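Local coordinates for hypothetical protein (Legionella pneumophila subsp. pneumophila, PDB 4KH9) that is of unknown function but binds calcium ions and is built from three DUF4785 domains, the central and C-terminal ones related to E-set folds, at residues A101-L104 against Y105-D108; L231-G235 against E236-L240; V273-L276 against S277-P280. One frame throughout, in Å; residues are numbered along the deposited sequence.

Contact 1: A101-L104 against Y105-D108; sequences ASSL and YNQD
Ser103 and Asn106 meet at the start of a single turn of helix, where the hydroxyl of the serine takes the place of a missing backbone carbonyl. Ser103 OG accepts the backbone N-H of Asn106 at 3.1 Å, and the N-H...O angle of 158° makes this a fairly straight bond. With OG turned between its own N and carbonyl carbon (chi1 64°), the hydroxyl swings forward over the first turn. A serine suits such a place because its short side chain brings the oxygen to an N-H of the first turn without bulk. The same OG lies at the edge of the Tyr105 ring, close to its plane and 3.9 Å from CD2, while Tyr105 itself leads away from Ser103 to touch Val111 and Asn114.

Gln107 reaches back along another side of the turn. Its CG stands anti to the carbonyl carbon and the chain then runs extended, which carries the amide to the preceding loop, where Gln107 NE2 donates to Ser102 O at 2.8 Å. The donor stands 39° above the carbonyl plane of Ser102, and the bond is bent. A longer, weak bond runs from NE2 to Ser103 O, which also receives Gln107 N at 3.1 Å. One glutamine thus holds the loop with both its backbone and its side chain. Over its aliphatic part, Gln107 CG packs 3.5 Å from Ser102 OG, whose polar partner is Lys99 O, while Leu125 of strand 123-126 touches the Ser102 side chain.

At the far end Asp108 OD1 takes the N-H of Glu110 as the chain leaves the helix. The Ser103 bond marks that residue as the N-cap of a short, weakly bonded helix on the surface of the N-terminal domain.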
# COMPACT_ATOMS: atom_id res chain seq x y z
N ALA A 101 12.99 21.81 -23.88
CA ALA A 101 13.81 20.95 -23.02
C ALA A 101 13.61 19.47 -23.38
O ALA A 101 14.36 18.65 -22.88
CB ALA A 101 13.49 21.18 -21.55
N SER A 102 12.58 19.15 -24.20
CA SER A 102 12.26 17.80 -24.72
C SER A 102 12.90 17.60 -26.08
O SER A 102 13.31 18.58 -26.71
CB SER A 102 10.74 17.60 -24.83
OG SER A 102 10.19 18.20 -26.00
N SER A 103 12.97 16.34 -26.58
CA SER A 103 13.60 16.09 -27.89
C SER A 103 12.87 16.78 -29.02
O SER A 103 11.70 17.09 -28.90
CB SER A 103 13.66 14.59 -28.20
OG SER A 103 12.37 14.01 -28.33
N LEU A 104 13.57 16.93 -30.16
CA LEU A 104 13.03 17.47 -31.40
C LEU A 104 11.84 16.58 -31.83
O LEU A 104 10.77 17.10 -32.18
CB LEU A 104 14.14 17.52 -32.47
CG LEU A 104 13.76 18.26 -33.78
CD1 LEU A 104 13.65 19.79 -33.55
CD2 LEU A 104 14.76 17.98 -34.89
N TYR A 105 11.99 15.26 -31.68
CA TYR A 105 10.96 14.25 -31.95
C TYR A 105 9.67 14.55 -31.16
O TYR A 105 8.60 14.52 -31.76
CB TYR A 105 11.50 12.84 -31.59
CG TYR A 105 10.41 11.81 -31.39
CD1 TYR A 105 9.74 11.25 -32.48
CD2 TYR A 105 10.05 11.39 -30.11
CE1 TYR A 105 8.71 10.33 -32.29
CE2 TYR A 105 9.02 10.46 -29.92
CZ TYR A 105 8.37 9.93 -31.01
OH TYR A 105 7.38 8.99 -30.83
N ASN A 106 9.76 14.82 -29.82
CA ASN A 106 8.60 15.12 -28.98
C ASN A 106 7.98 16.50 -29.31
O ASN A 106 6.79 16.70 -29.06
CB ASN A 106 8.95 15.04 -27.50
CG ASN A 106 8.99 13.61 -27.05
OD1 ASN A 106 7.95 12.97 -26.92
ND2 ASN A 106 10.17 13.05 -26.93
N GLN A 107 8.77 17.42 -29.89
CA GLN A 107 8.30 18.76 -30.28
C GLN A 107 7.61 18.76 -31.62
O GLN A 107 6.99 19.76 -32.00
CB GLN A 107 9.51 19.72 -30.36
CG GLN A 107 10.17 20.01 -29.03
CD GLN A 107 11.40 20.83 -29.22
OE1 GLN A 107 11.37 21.91 -29.81
NE2 GLN A 107 12.51 20.35 -28.70
N ASP A 108 7.80 17.67 -32.39
CA ASP A 108 7.31 17.55 -33.75
C ASP A 108 5.87 17.09 -33.76
O ASP A 108 5.56 16.00 -33.26
CB ASP A 108 8.21 16.58 -34.53
CG ASP A 108 8.15 16.67 -36.04
OD1 ASP A 108 7.18 17.26 -36.56
OD2 ASP A 108 9.08 16.18 -36.69

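Contact 2: L231-G235 against E236-L240; sequences LNDRG and ENWYL
Asp233 and Trp238 face each other across a tight turn, the carboxylate at the indole edge and the two side chains crossing at about a right angle. Trp238 NE1 donates to Asp233 OD2 at 3.0 Å and more weakly to OD1, so the N-H is shared unequally by the two oxygens. OD2 lies in the ring plane and accepts the N-H from its syn side, though the donor stands well out of the carboxylate plane; the carboxylate and indole planes are turned 61° apart. In each residue the first torsion (chi1 -66° for Asp233, -74° for Trp238) sets CG beside its own backbone N, and the turn then brings the two groups together. A water at the indole edge lies near Asp233 OD2 and Glu236 O, but its approach to OD2 is suspiciously short and which acceptors it serves is not settled. The rest of the indole is buried beside Phe261 and Tyr263, so the aspartate gives its one polar atom a partner.

Between the two residues the chain reverses through Arg234 and Gly235, both with positive phi. Gly235, which has no side chain, bears this conformation without strain. The turn is closed by Glu236 N donating to Asp233 O at 3.0 Å. Glu236 CB comes to 3.3 Å from that same oxygen, and its extended chain lies alongside it and touches Pro204. Arg234 runs outward, its guanidinium forming a salt bridge with Glu15.

Just before, Asn232 OD1 reaches forward to accept Arg234 N at 3.0 Å, the donor standing well above the carbonyl plane; its ND2 goes to Gly355 O, towards the C-terminal domain. An Asx turn thus leads into a type I' beta turn from Asp233 to Glu236, at the entry to strand 238-248 of the E-set-related central domain.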
# COMPACT_ATOMS: atom_id res chain seq x y z
N LEU A 231 -12.37 3.16 11.44
CA LEU A 231 -13.13 3.12 10.20
C LEU A 231 -12.89 1.85 9.40
O LEU A 231 -11.78 1.30 9.40
CB LEU A 231 -12.77 4.32 9.31
CG LEU A 231 -12.89 5.72 9.91
CD1 LEU A 231 -12.50 6.74 8.86
CD2 LEU A 231 -14.32 6.01 10.43
N ASN A 232 -13.93 1.43 8.68
CA ASN A 232 -13.93 0.29 7.79
C ASN A 232 -13.21 0.71 6.49
O ASN A 232 -13.56 1.72 5.89
CB ASN A 232 -15.39 -0.18 7.56
CG ASN A 232 -15.58 -1.25 6.51
OD1 ASN A 232 -14.65 -1.93 6.08
ND2 ASN A 232 -16.81 -1.45 6.08
N ASP A 233 -12.18 -0.04 6.08
CA ASP A 233 -11.41 0.31 4.88
C ASP A 233 -12.08 -0.17 3.57
O ASP A 233 -11.64 0.24 2.50
CB ASP A 233 -9.99 -0.27 4.98
CG ASP A 233 -9.16 0.36 6.09
OD1 ASP A 233 -9.44 1.52 6.47
OD2 ASP A 233 -8.19 -0.26 6.52
N ARG A 234 -13.13 -1.02 3.66
CA ARG A 234 -13.93 -1.58 2.56
C ARG A 234 -13.04 -2.18 1.43
O ARG A 234 -13.22 -1.89 0.23
CB ARG A 234 -14.89 -0.53 1.97
CG ARG A 234 -15.88 0.06 2.97
CD ARG A 234 -16.93 0.89 2.28
NE ARG A 234 -17.85 0.03 1.54
CZ ARG A 234 -18.86 0.47 0.81
NH1 ARG A 234 -19.10 1.77 0.70
NH2 ARG A 234 -19.64 -0.39 0.16
N GLY A 235 -12.10 -3.03 1.82
CA GLY A 235 -11.19 -3.70 0.90
C GLY A 235 -9.98 -2.90 0.46
O GLY A 235 -9.01 -3.48 -0.02
N GLU A 236 -10.01 -1.56 0.66
CA GLU A 236 -8.92 -0.67 0.26
C GLU A 236 -7.75 -0.73 1.25
O GLU A 236 -7.92 -1.07 2.43
CB GLU A 236 -9.41 0.78 0.12
CG GLU A 236 -10.53 1.01 -0.89
CD GLU A 236 -11.19 2.37 -0.77
OE1 GLU A 236 -11.82 2.64 0.28
OE2 GLU A 236 -11.12 3.15 -1.75
N ASN A 237 -6.55 -0.40 0.75
CA ASN A 237 -5.34 -0.43 1.55
C ASN A 237 -4.87 0.95 2.01
O ASN A 237 -5.32 1.99 1.54
CB ASN A 237 -4.21 -1.11 0.77
CG ASN A 237 -4.37 -2.60 0.63
OD1 ASN A 237 -4.86 -3.31 1.54
ND2 ASN A 237 -3.92 -3.11 -0.49
N TRP A 238 -3.96 0.92 2.99
CA TRP A 238 -3.22 2.06 3.52
C TRP A 238 -1.90 2.16 2.82
O TRP A 238 -1.43 1.16 2.26
CB TRP A 238 -2.99 1.88 5.03
CG TRP A 238 -4.17 2.09 5.90
CD1 TRP A 238 -5.30 1.33 5.97
CD2 TRP A 238 -4.32 3.12 6.89
NE1 TRP A 238 -6.18 1.88 6.86
CE2 TRP A 238 -5.60 2.97 7.46
CE3 TRP A 238 -3.53 4.23 7.28
CZ2 TRP A 238 -6.08 3.83 8.46
CZ3 TRP A 238 -4.01 5.08 8.26
CH2 TRP A 238 -5.27 4.88 8.84
N TYR A 239 -1.28 3.34 2.90
CA TYR A 239 0.03 3.59 2.36
C TYR A 239 0.89 4.32 3.36
O TYR A 239 0.43 5.20 4.09
CB TYR A 239 -0.02 4.43 1.04
CG TYR A 239 -0.45 3.63 -0.16
CD1 TYR A 239 -1.81 3.44 -0.45
CD2 TYR A 239 0.48 2.96 -0.96
CE1 TYR A 239 -2.22 2.63 -1.50
CE2 TYR A 239 0.07 2.17 -2.03
CZ TYR A 239 -1.28 1.98 -2.28
OH TYR A 239 -1.70 1.20 -3.33
N LEU A 240 2.13 3.91 3.38
CA LEU A 240 3.24 4.61 3.98
C LEU A 240 3.73 5.59 2.93
O LEU A 240 4.01 5.17 1.80
CB LEU A 240 4.35 3.64 4.44
CG LEU A 240 5.71 4.30 4.75
CD1 LEU A 240 5.60 5.23 5.98
CD2 LEU A 240 6.81 3.26 4.92
O HOH W 1 -6.79 -1.61 4.91

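Contact 3: V273-L276 against S277-P280; sequences VKKL and SSKP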
# COMPACT_ATOMS: atom_id res chain seq x y z
N VAL A 273 -11.91 -24.78 18.92
CA VAL A 273 -12.24 -25.63 17.77
C VAL A 273 -12.23 -27.09 18.26
O VAL A 273 -11.36 -27.49 19.03
CB VAL A 273 -11.35 -25.38 16.52
CG1 VAL A 273 -9.86 -25.48 16.82
CG2 VAL A 273 -11.74 -26.28 15.35
N LYS A 274 -13.26 -27.84 17.88
CA LYS A 274 -13.40 -29.24 18.25
C LYS A 274 -13.94 -30.01 17.04
O LYS A 274 -14.62 -29.44 16.18
CB LYS A 274 -14.34 -29.38 19.48
CG LYS A 274 -14.44 -30.78 20.08
CD LYS A 274 -15.65 -30.93 21.01
CE LYS A 274 -15.79 -32.31 21.60
NZ LYS A 274 -14.74 -32.61 22.61
N LYS A 275 -13.60 -31.30 16.97
CA LYS A 275 -14.09 -32.22 15.95
C LYS A 275 -15.41 -32.75 16.47
O LYS A 275 -15.48 -33.23 17.61
CB LYS A 275 -13.05 -33.31 15.66
CG LYS A 275 -13.44 -34.32 14.58
CD LYS A 275 -12.35 -35.39 14.45
CE LYS A 275 -12.93 -36.73 14.08
NZ LYS A 275 -11.89 -37.80 14.03
N LEU A 276 -16.49 -32.55 15.70
CA LEU A 276 -17.86 -32.93 16.05
C LEU A 276 -18.14 -34.36 15.61
O LEU A 276 -18.73 -35.13 16.38
CB LEU A 276 -18.85 -31.94 15.40
CG LEU A 276 -20.31 -31.90 15.90
CD1 LEU A 276 -20.41 -31.29 17.30
CD2 LEU A 276 -21.18 -31.08 14.97
N SER A 277 -17.72 -34.72 14.37
CA SER A 277 -17.94 -36.04 13.76
C SER A 277 -16.76 -36.43 12.88
O SER A 277 -16.00 -35.57 12.44
CB SER A 277 -19.23 -36.04 12.95
OG SER A 277 -19.51 -37.31 12.39
N SER A 278 -16.64 -37.73 12.61
CA SER A 278 -15.59 -38.30 11.76
C SER A 278 -16.17 -38.75 10.42
O SER A 278 -15.42 -38.90 9.45
CB SER A 278 -14.93 -39.47 12.48
OG SER A 278 -13.54 -39.52 12.19
N LYS A 279 -17.50 -38.97 10.39
CA LYS A 279 -18.21 -39.42 9.19
C LYS A 279 -19.57 -38.70 9.11
O LYS A 279 -20.56 -39.19 9.68
CB LYS A 279 -18.37 -40.95 9.17
N PRO A 280 -19.65 -37.55 8.39
CA PRO A 280 -18.56 -36.84 7.69
C PRO A 280 -17.69 -36.03 8.66
O PRO A 280 -18.14 -35.70 9.76
CB PRO A 280 -19.32 -35.96 6.69
CG PRO A 280 -20.61 -35.64 7.37
CD PRO A 280 -20.94 -36.82 8.26
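Leu276 and Ser277 form a classic beta bulge, both facing Thr282 on the partner strand of the hairpin 268-278/281-289, close to where that hairpin turns. Leu276 has a nearly helical psi (-44°) while Ser277 returns to an extended conformation, and this is how the extra residue is fitted into the strand. Leu276 lies on Val284 and Gln330, an apolar side chain resting across neighbouring strands of the sheet.

From just before the bulge, Lys275 reaches over it to Ser278. Its CG is anti to the backbone N and the chain goes on extended until a bend at chi3 (147°), which brings the ammonium group over to the serine. Lys275 NZ donates to Ser278 OG at 3.0 Å, and CE lies 3.4 Å from the same oxygen, so the end of the lysine runs close beside the hydroxyl. Nearer its root the lysine chain passes the backbone, CG 3.6 Å from Ser277 O. A lysine suits this position because its long aliphatic part can lie along Leu281, Phe283 and Leu372 while the charge stays at the surface. The stronger partner of that charge is Asp341, with which NZ makes a salt bridge. Ser278 thus adds a second, neutral acceptor for a charge already paired.

The hairpin then turns through Lys279 and Pro280, joined by a cis peptide bond. That bond turns the chain sharply, and a proline makes it easier to adopt than other residues would. Pro280 touches Thr332, and its O accepts from Thr282 OG1 on the returning strand. Ser277 forms an ST turn at the approach to this bend: its OG is anti to its own N (chi1 -178°) and accepts the backbone N-H of Lys279, with 3.3 Å between N and OG.

In the fold
Along the chain the three contacts come in series, each a short local closure that neither nests in nor crosses another. Contact 1 comes first, starting a one-turn helix between strands 95-97 and 123-126 of the N-terminal domain. Contact 2 closes a turn at the end of the loop that leads from strand 220-226 into strand 238-248 of the central domain, where Asn232 and, more weakly, Asn237 reach residues of the C-terminal domain. Contact 3 shapes the tip of the first hairpin of the C-terminal domain. Contact 2 lies nearest the middle of the chain: its centre is about 41 Å from that of contact 1 and about 37 Å from that of contact 3, and the outer two lie on opposite sides of the chain's centre.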